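Local coordinates for aspartokinase (Arabidopsis thaliana, PDB 2CDQ), which catalyses the ATP-dependent phosphorylation of L-aspartate to 4-phospho-L-aspartate, the first step toward lysine, threonine, methionine and isoleucine, at residues Y169-I177 and T191-L199. Residues are numbered along the deposited sequence; the frame is centred on the assembly and turned at random.
Sequences YDAFEIGFI and TYPAVAKRL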
loop_
_atom_site.group_PDB
_atom_site.type_symbol
_atom_site.label_atom_id
_atom_site.label_comp_id
_atom_site.label_asym_id
_atom_site.label_seq_id
_atom_site.Cartn_x
_atom_site.Cartn_y
_atom_site.Cartn_z
ATOM N N TYR A 169 -8.030 36.988 23.446
ATOM C CA TYR A 169 -6.625 36.771 23.174
ATOM C C TYR A 169 -6.399 36.397 21.722
ATOM O O TYR A 169 -7.014 35.459 21.210
ATOM C CB TYR A 169 -6.093 35.652 24.058
ATOM C CG TYR A 169 -5.898 36.021 25.507
ATOM C CD1 TYR A 169 -6.718 35.483 26.502
ATOM C CD2 TYR A 169 -4.878 36.896 25.893
ATOM C CE1 TYR A 169 -6.529 35.815 27.843
ATOM C CE2 TYR A 169 -4.682 37.231 27.226
ATOM C CZ TYR A 169 -5.507 36.689 28.194
ATOM O OH TYR A 169 -5.310 37.023 29.510
ATOM N N ASP A 170 -5.520 37.138 21.058
ATOM C CA ASP A 170 -4.979 36.696 19.789
ATOM C C ASP A 170 -3.879 35.687 20.107
ATOM O O ASP A 170 -2.927 36.003 20.827
ATOM C CB ASP A 170 -4.437 37.878 18.983
ATOM C CG ASP A 170 -5.543 38.741 18.387
ATOM O OD1 ASP A 170 -6.738 38.374 18.535
ATOM O OD2 ASP A 170 -5.218 39.786 17.761
ATOM N N ALA A 171 -4.033 34.466 19.598
ATOM C CA ALA A 171 -3.079 33.384 19.846
ATOM C C ALA A 171 -1.648 33.782 19.502
ATOM O O ALA A 171 -0.714 33.443 20.233
ATOM C CB ALA A 171 -3.476 32.140 19.075
ATOM N N PHE A 172 -1.491 34.512 18.397
ATOM C CA PHE A 172 -0.168 34.913 17.913
ATOM C C PHE A 172 0.508 35.962 18.794
ATOM O O PHE A 172 1.717 36.184 18.684
ATOM C CB PHE A 172 -0.228 35.385 16.454
ATOM C CG PHE A 172 -1.258 36.452 16.194
ATOM C CD1 PHE A 172 -0.960 37.794 16.403
ATOM C CD2 PHE A 172 -2.521 36.115 15.716
ATOM C CE1 PHE A 172 -1.910 38.787 16.156
ATOM C CE2 PHE A 172 -3.477 37.102 15.464
ATOM C CZ PHE A 172 -3.169 38.440 15.685
ATOM N N GLU A 173 -0.273 36.590 19.673
ATOM C CA GLU A 173 0.237 37.627 20.571
ATOM C C GLU A 173 0.524 37.093 21.984
ATOM O O GLU A 173 1.147 37.783 22.790
ATOM C CB GLU A 173 -0.737 38.815 20.615
ATOM C CG GLU A 173 -0.086 40.191 20.811
ATOM C CD GLU A 173 0.034 40.612 22.282
ATOM O OE1 GLU A 173 -0.805 40.174 23.116
ATOM O OE2 GLU A 173 0.969 41.391 22.603
ATOM N N ILE A 174 0.098 35.865 22.279
ATOM C CA ILE A 174 0.272 35.300 23.630
ATOM C C ILE A 174 1.322 34.182 23.760
ATOM O O ILE A 174 1.486 33.595 24.839
ATOM C CB ILE A 174 -1.072 34.836 24.258
ATOM C CG1 ILE A 174 -1.691 33.682 23.459
ATOM C CG2 ILE A 174 -2.027 36.012 24.376
ATOM C CD1 ILE A 174 -2.742 32.898 24.221
ATOM N N GLY A 175 2.029 33.887 22.673
ATOM C CA GLY A 175 3.085 32.885 22.729
ATOM C C GLY A 175 2.785 31.561 22.047
ATOM O O GLY A 175 3.318 30.522 22.445
ATOM N N PHE A 176 1.919 31.586 21.035
ATOM C CA PHE A 176 1.822 30.471 20.102
ATOM C C PHE A 176 2.952 30.666 19.099
ATOM O O PHE A 176 2.843 31.474 18.170
ATOM C CB PHE A 176 0.444 30.411 19.417
ATOM C CG PHE A 176 -0.509 29.435 20.057
ATOM C CD1 PHE A 176 -1.214 29.774 21.208
ATOM C CD2 PHE A 176 -0.695 28.166 19.511
ATOM C CE1 PHE A 176 -2.089 28.864 21.809
ATOM C CE2 PHE A 176 -1.568 27.245 20.105
ATOM C CZ PHE A 176 -2.263 27.596 21.254
ATOM N N ILE A 177 4.053 29.951 19.325
ATOM C CA ILE A 177 5.256 30.087 18.500
ATOM C C ILE A 177 5.332 28.947 17.482
ATOM O O ILE A 177 5.162 27.775 17.831
ATOM C CB ILE A 177 6.555 30.162 19.361
ATOM C CG1 ILE A 177 6.352 31.040 20.614
ATOM C CG2 ILE A 177 7.749 30.639 18.519
ATOM C CD1 ILE A 177 6.004 32.518 20.347
ATOM N N THR A 191 6.361 27.123 22.991
ATOM C CA THR A 191 4.980 27.585 23.117
ATOM C C THR A 191 4.396 27.298 24.502
ATOM O O THR A 191 3.757 28.172 25.092
ATOM C CB THR A 191 4.082 26.992 21.978
ATOM O OG1 THR A 191 4.432 27.596 20.725
ATOM C CG2 THR A 191 2.598 27.226 22.237
ATOM N N TYR A 192 4.626 26.094 25.026
ATOM C CA TYR A 192 4.034 25.690 26.312
ATOM C C TYR A 192 4.423 26.589 27.499
ATOM O O TYR A 192 3.537 27.060 28.222
ATOM C CB TYR A 192 4.298 24.208 26.623
ATOM C CG TYR A 192 3.823 23.273 25.536
ATOM C CD1 TYR A 192 4.736 22.613 24.718
ATOM C CD2 TYR A 192 2.462 23.064 25.312
ATOM C CE1 TYR A 192 4.312 21.757 23.708
ATOM C CE2 TYR A 192 2.023 22.213 24.298
ATOM C CZ TYR A 192 2.955 21.562 23.501
ATOM O OH TYR A 192 2.542 20.714 22.497
ATOM N N PRO A 193 5.737 26.828 27.711
ATOM C CA PRO A 193 6.133 27.745 28.792
ATOM C C PRO A 193 5.679 29.198 28.579
ATOM O O PRO A 193 5.294 29.865 29.550
ATOM C CB PRO A 193 7.666 27.652 28.795
ATOM C CG PRO A 193 7.978 26.369 28.080
ATOM C CD PRO A 193 6.919 26.266 27.031
ATOM N N ALA A 194 5.718 29.670 27.328
ATOM C CA ALA A 194 5.346 31.050 26.996
ATOM C C ALA A 194 3.868 31.328 27.245
ATOM O O ALA A 194 3.508 32.380 27.778
ATOM C CB ALA A 194 5.708 31.371 25.553
ATOM N N VAL A 195 3.024 30.374 26.860
ATOM C CA VAL A 195 1.571 30.514 26.972
ATOM C C VAL A 195 1.090 30.384 28.420
ATOM O O VAL A 195 0.253 31.176 28.869
ATOM C CB VAL A 195 0.835 29.527 26.024
ATOM C CG1 VAL A 195 -0.630 29.342 26.423
ATOM C CG2 VAL A 195 0.942 30.015 24.587
ATOM N N ALA A 196 1.624 29.399 29.142
ATOM C CA ALA A 196 1.294 29.205 30.555
ATOM C C ALA A 196 1.623 30.452 31.378
ATOM O O ALA A 196 0.840 30.860 32.241
ATOM C CB ALA A 196 2.019 27.990 31.112
ATOM N N LYS A 197 2.771 31.059 31.076
ATOM C CA LYS A 197 3.253 32.259 31.766
ATOM C C LYS A 197 2.373 33.478 31.487
ATOM O O LYS A 197 2.044 34.236 32.405
ATOM C CB LYS A 197 4.703 32.548 31.364
ATOM C CG LYS A 197 5.533 33.290 32.403
ATOM C CD LYS A 197 5.614 34.783 32.110
ATOM C CE LYS A 197 6.967 35.354 32.516
ATOM N NZ LYS A 197 7.299 35.084 33.942
ATOM N N ARG A 198 1.994 33.654 30.221
ATOM C CA ARG A 198 1.182 34.796 29.803
ATOM C C ARG A 198 -0.256 34.681 30.312
ATOM O O ARG A 198 -0.842 35.669 30.764
ATOM C CB ARG A 198 1.195 34.934 28.278
ATOM C CG ARG A 198 1.400 36.359 27.765
ATOM C CD ARG A 198 0.159 37.229 27.919
ATOM N NE ARG A 198 0.218 38.376 27.018
ATOM C CZ ARG A 198 -0.776 39.237 26.822
ATOM N NH1 ARG A 198 -1.925 39.093 27.470
ATOM N NH2 ARG A 198 -0.622 40.246 25.971
ATOM N N LEU A 199 -0.813 33.473 30.240
ATOM C CA LEU A 199 -2.185 33.234 30.684
ATOM C C LEU A 199 -2.328 33.233 32.201
ATOM O O LEU A 199 -3.401 33.542 32.716
ATOM C CB LEU A 199 -2.759 31.942 30.079
ATOM C CG LEU A 199 -3.232 31.966 28.616
ATOM C CD1 LEU A 199 -3.736 30.594 28.189
ATOM C CD2 LEU A 199 -4.311 33.019 28.381
#
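The Tyr169 ring meets helix 191-205 with one face and part of its rim. Leu199 CD2 sits over the face in a CH-pi contact, 3.9 Å from the ring centroid and displaced toward Tyr169 CE1. At the edge, in the plane of the ring, comes Arg198 NH1, 3.3 Å from Tyr169 CE2; the guanidinium stands nearly upright to the ring, the two planes 81° apart, so this is no stacked cation-pi pair. Ile174 CG2 lies over one face of that guanidinium, nearer its rim than its middle. The carboxylate of Glu173 is also turned almost perpendicular to it, and Glu173 OE1 forms a salt bridge with Arg198 NH2, 2.9 Å apart. Only NH2 reaches this carboxylate; NH1 has its own salt bridge to Asp202, one helical turn further on, which also hydrogen-bonds Tyr169 OH.

Toward the start of the helix the loop comes in with its backbone. Gly175 O is 3.2 Å from Val195 CG2, and Gly175 CA rests against Ala194 CB, an approach that the missing side chain permits. The Phe176 ring has Thr191 CG2 over one face, while Val195 CG2 reaches Phe176 CD1 obliquely; Thr236 and Thr239 of helix 232-244 also touch this ring. With OG1 beside its own backbone N (chi1 -71°), Thr191 accepts a bent hydrogen bond from Ile177 N, 2.8 Å long with 149° at the hydrogen.

The contact thus fastens the turn between strands 166-169 and 177-178 of the amino acid kinase domain onto the following helix, with loop backbone against helix methyl groups in the middle and a polar link near each end. The carboxylates of Glu173 and Asp202 probably balance the Arg198 charge and hold NH1 at the Tyr169 edge.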